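Local structure of rhusiopathiae surface protein B (Erysipelothrix rhusiopathiae, 3V10) at residues H227-A230 with E231-N234; L66-M69 with G70-M73. The protein is a cell-wall-linked surface adhesin that probably binds collagen, the chain here being its collagen-binding region of two immunoglobulin-like domains. All blocks are in the same frame, centred on the assembly; numbering follows the deposited sequence.

Interaction 1: H227-A230 with E231-N234; sequences HISA and EAFN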
loop_
_atom_site.group_PDB
_atom_site.type_symbol
_atom_site.label_atom_id
_atom_site.label_comp_id
_atom_site.label_asym_id
_atom_site.label_seq_id
_atom_site.Cartn_x
_atom_site.Cartn_y
_atom_site.Cartn_z
ATOM N N HIS A 227 -20.362 -14.227 -4.963
ATOM C CA HIS A 227 -19.800 -13.197 -4.101
ATOM C C HIS A 227 -20.929 -12.795 -3.154
ATOM O O HIS A 227 -21.873 -12.122 -3.563
ATOM C CB HIS A 227 -19.347 -12.004 -4.954
ATOM C CG HIS A 227 -18.709 -10.899 -4.170
ATOM N ND1 HIS A 227 -17.567 -11.078 -3.419
ATOM C CD2 HIS A 227 -19.052 -9.596 -4.026
ATOM C CE1 HIS A 227 -17.235 -9.935 -2.846
ATOM N NE2 HIS A 227 -18.121 -9.020 -3.198
ATOM N N ILE A 228 -20.840 -13.222 -1.896
ATOM C CA ILE A 228 -21.887 -12.920 -0.920
ATOM C C ILE A 228 -21.414 -12.059 0.252
ATOM O O ILE A 228 -20.239 -11.702 0.348
ATOM C CB ILE A 228 -22.520 -14.224 -0.354
ATOM C CG1 ILE A 228 -21.501 -14.990 0.494
ATOM C CG2 ILE A 228 -23.012 -15.104 -1.505
ATOM C CD1 ILE A 228 -22.068 -16.262 1.128
ATOM N N SER A 229 -22.342 -11.725 1.142
ATOM C CA SER A 229 -22.023 -10.896 2.299
ATOM C C SER A 229 -21.744 -11.751 3.523
ATOM O O SER A 229 -22.006 -12.951 3.524
ATOM C CB SER A 229 -23.183 -9.951 2.616
ATOM O OG SER A 229 -24.305 -10.680 3.089
ATOM N N ALA A 230 -21.210 -11.120 4.562
ATOM C CA ALA A 230 -20.916 -11.807 5.808
ATOM C C ALA A 230 -22.223 -12.328 6.389
ATOM O O ALA A 230 -22.282 -13.434 6.911
ATOM C CB ALA A 230 -20.264 -10.850 6.789
ATOM N N GLU A 231 -23.271 -11.515 6.294
ATOM C CA GLU A 231 -24.585 -11.886 6.810
ATOM C C GLU A 231 -25.131 -13.156 6.161
ATOM O O GLU A 231 -25.683 -14.023 6.839
ATOM C CB GLU A 231 -25.570 -10.738 6.593
ATOM C CG GLU A 231 -25.309 -9.501 7.448
ATOM C CD GLU A 231 -23.951 -8.851 7.198
ATOM O OE1 GLU A 231 -23.539 -8.721 6.024
ATOM O OE2 GLU A 231 -23.298 -8.454 8.188
ATOM N N ALA A 232 -24.985 -13.256 4.844
ATOM C CA ALA A 232 -25.458 -14.420 4.113
ATOM C C ALA A 232 -24.608 -15.625 4.497
ATOM O O ALA A 232 -25.119 -16.737 4.670
ATOM C CB ALA A 232 -25.366 -14.166 2.612
ATOM N N PHE A 233 -23.306 -15.393 4.629
ATOM C CA PHE A 233 -22.372 -16.447 5.006
ATOM C C PHE A 233 -22.803 -17.043 6.340
ATOM O O PHE A 233 -22.829 -18.265 6.509
ATOM C CB PHE A 233 -20.959 -15.879 5.139
ATOM C CG PHE A 233 -19.933 -16.901 5.537
ATOM C CD1 PHE A 233 -19.327 -17.708 4.579
ATOM C CD2 PHE A 233 -19.581 -17.067 6.874
ATOM C CE1 PHE A 233 -18.381 -18.666 4.947
ATOM C CE2 PHE A 233 -18.637 -18.024 7.252
ATOM C CZ PHE A 233 -18.037 -18.823 6.281
ATOM N N ASN A 234 -23.140 -16.170 7.287
ATOM C CA ASN A 234 -23.564 -16.600 8.615
ATOM C C ASN A 234 -24.852 -17.414 8.611
ATOM O O ASN A 234 -25.132 -18.137 9.567
ATOM C CB ASN A 234 -23.741 -15.394 9.543
ATOM C CG ASN A 234 -22.427 -14.721 9.880
ATOM O OD1 ASN A 234 -21.361 -15.317 9.747
ATOM N ND2 ASN A 234 -22.497 -13.474 10.332
#
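Ala230 O takes the shortest of the three hydrogen bonds here, from Asn234 N at 2.9 Å. One residue earlier, Ser229 O accepts from Phe233 N at 3.0 Å. These two i to i+4 bonds form the first turn of the helix. The third bond caps it. Ser229 stands at the N-cap, and its OG accepts from Ala232 N at 3.2 Å with an N-H...O angle of 160°. OG lies between the backbone N and the carbonyl carbon (chi1 68°), which turns it to the amide of Ala232 at the helix start. The bond gives a first-turn backbone N-H of the helix a side-chain acceptor. Glu231 folds back at chi2 (61°), and its OE1 lies 3.6 Å from Ser229 CB. A carboxylate near this helix end would probably suit the helix dipole. Ile228 meets the turn with apolar atoms: its CD1 reaches to 4.2 Å from Phe233 CB, and its CB sits beside Ala232 CB. Asn234 OD1 accepts from the backbone N of Ile240. The contact is where strand 224-229 passes into helix 230-236. Ile228 pairs by backbone bonds with Val217 of strand 208-221, and Ala230 touches Ile215 of the same strand.

Interaction 2: L66-M69 with G70-M73; sequences LRAM and GSKM
Ser71 and Ala68 are joined twice through one carbonyl oxygen. Ser71 OG donates to Ala68 O at 2.7 Å, and Ser71 N donates to the same oxygen at 3.1 Å. Both donors approach from the same face of the carbonyl plane, both tilted a little over 30° out of it. The hydroxyl lies anti to its own carbonyl carbon (chi1 -65°), beside the backbone N, which lets both groups grip one acceptor. The Arg67 side chain bends at chi2 and chi3 and folds back, laying one guanidinium face on Ser71 CB, 3.9 Å above the plane. Arg67 CB also packs against Ser71 CB at 3.7 Å. A water lies at the guanidinium edge, in plane. It accepts from Arg67 NH1 at 3.1 Å and donates to Lys72 O at 2.6 Å, so the arginine is linked to the strand backbone. Further out, Arg67 N donates to Ser65 OG, and the Arg67 side chain touches His178 and Asp310. Gly70 is the third residue of the turn; its phi is positive (85°), and a CB there would collide with Met69 O, so the position calls for glycine. Gly70 and Ser71 both make backbone hydrogen bonds with Phe92 of strand 85-93. The arrangement is a type II beta turn from Ala68 to Ser71 running into a G1 beta bulge, at the start of strand 71-77 in the bacterial Ig-like domain.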
loop_
_atom_site.group_PDB
_atom_site.type_symbol
_atom_site.label_atom_id
_atom_site.label_comp_id
_atom_site.label_asym_id
_atom_site.label_seq_id
_atom_site.Cartn_x
_atom_site.Cartn_y
_atom_site.Cartn_z
ATOM N N LEU A 66 -0.873 7.271 -4.782
ATOM C CA LEU A 66 -1.989 6.429 -4.344
ATOM C C LEU A 66 -3.266 7.258 -4.275
ATOM O O LEU A 66 -4.371 6.718 -4.171
ATOM C CB LEU A 66 -1.730 5.855 -2.950
ATOM C CG LEU A 66 -0.816 4.645 -2.763
ATOM C CD1 LEU A 66 0.570 4.924 -3.329
ATOM C CD2 LEU A 66 -0.739 4.332 -1.268
ATOM N N ARG A 67 -3.101 8.574 -4.319
ATOM C CA ARG A 67 -4.223 9.502 -4.224
ATOM C C ARG A 67 -4.966 9.732 -5.540
ATOM O O ARG A 67 -4.434 9.487 -6.625
ATOM C CB ARG A 67 -3.727 10.853 -3.692
ATOM C CG ARG A 67 -2.883 10.788 -2.418
ATOM C CD ARG A 67 -3.647 10.158 -1.261
ATOM N NE ARG A 67 -4.904 10.849 -0.983
ATOM C CZ ARG A 67 -4.999 12.017 -0.356
ATOM N NH1 ARG A 67 -3.910 12.637 0.071
ATOM N NH2 ARG A 67 -6.189 12.569 -0.161
ATOM N N ALA A 68 -6.208 10.198 -5.433
ATOM C CA ALA A 68 -7.008 10.506 -6.616
ATOM C C ALA A 68 -6.379 11.731 -7.273
ATOM O O ALA A 68 -5.738 12.540 -6.595
ATOM C CB ALA A 68 -8.444 10.816 -6.214
ATOM N N MET A 69 -6.560 11.880 -8.584
ATOM C CA MET A 69 -6.001 13.035 -9.295
ATOM C C MET A 69 -6.583 14.307 -8.674
ATOM O O MET A 69 -7.775 14.367 -8.366
ATOM C CB MET A 69 -6.343 12.953 -10.798
ATOM C CG MET A 69 -5.845 14.129 -11.670
ATOM S SD MET A 69 -6.042 13.861 -13.489
ATOM C CE MET A 69 -7.771 14.279 -13.733
ATOM N N GLY A 70 -5.732 15.309 -8.468
ATOM C CA GLY A 70 -6.188 16.559 -7.887
ATOM C C GLY A 70 -6.234 16.599 -6.365
ATOM O O GLY A 70 -6.665 17.595 -5.796
ATOM N N SER A 71 -5.791 15.537 -5.700
ATOM C CA SER A 71 -5.802 15.514 -4.239
ATOM C C SER A 71 -4.777 16.507 -3.698
ATOM O O SER A 71 -3.718 16.692 -4.291
ATOM C CB SER A 71 -5.487 14.103 -3.730
ATOM O OG SER A 71 -6.500 13.192 -4.113
ATOM N N LYS A 72 -5.098 17.149 -2.577
ATOM C CA LYS A 72 -4.198 18.129 -1.973
ATOM C C LYS A 72 -3.821 17.776 -0.537
ATOM O O LYS A 72 -4.620 17.204 0.207
ATOM C CB LYS A 72 -4.839 19.521 -1.975
ATOM C CG LYS A 72 -4.691 20.311 -3.265
ATOM C CD LYS A 72 -5.546 19.756 -4.379
ATOM C CE LYS A 72 -5.653 20.761 -5.516
ATOM N NZ LYS A 72 -6.505 20.250 -6.614
ATOM N N MET A 73 -2.603 18.137 -0.152
ATOM C CA MET A 73 -2.107 17.889 1.198
ATOM C C MET A 73 -1.298 19.106 1.633
ATOM O O MET A 73 -0.433 19.579 0.902
ATOM C CB MET A 73 -1.218 16.635 1.226
ATOM C CG MET A 73 -0.609 16.326 2.592
ATOM S SD MET A 73 0.454 14.852 2.672
ATOM C CE MET A 73 2.049 15.577 2.470
HETATM O O HOH W 1 -5.000 15.097 1.618
#

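The two interactions lie in different domains and do not touch. Their centres are 33 Å apart, and their nearest atoms about 21 Å. Interaction 2 comes first along the chain, in the bacterial Ig-like domain, where strand 71-77 begins. Interaction 1 follows in the collagen-binding domain, where strand 224-229 ends. They share no sheet: strand 71-77 pairs with 85-93 and 311-315, while strand 224-229 is an outermost strand of a five-stranded antiparallel sheet. Strand 311-315 comes from the end of the chain, after the collagen-binding domain, and adds to the first domain's sheet beside strand 71-77. This is consistent with the latch of the collagen hug model, in which the two domains close round collagen.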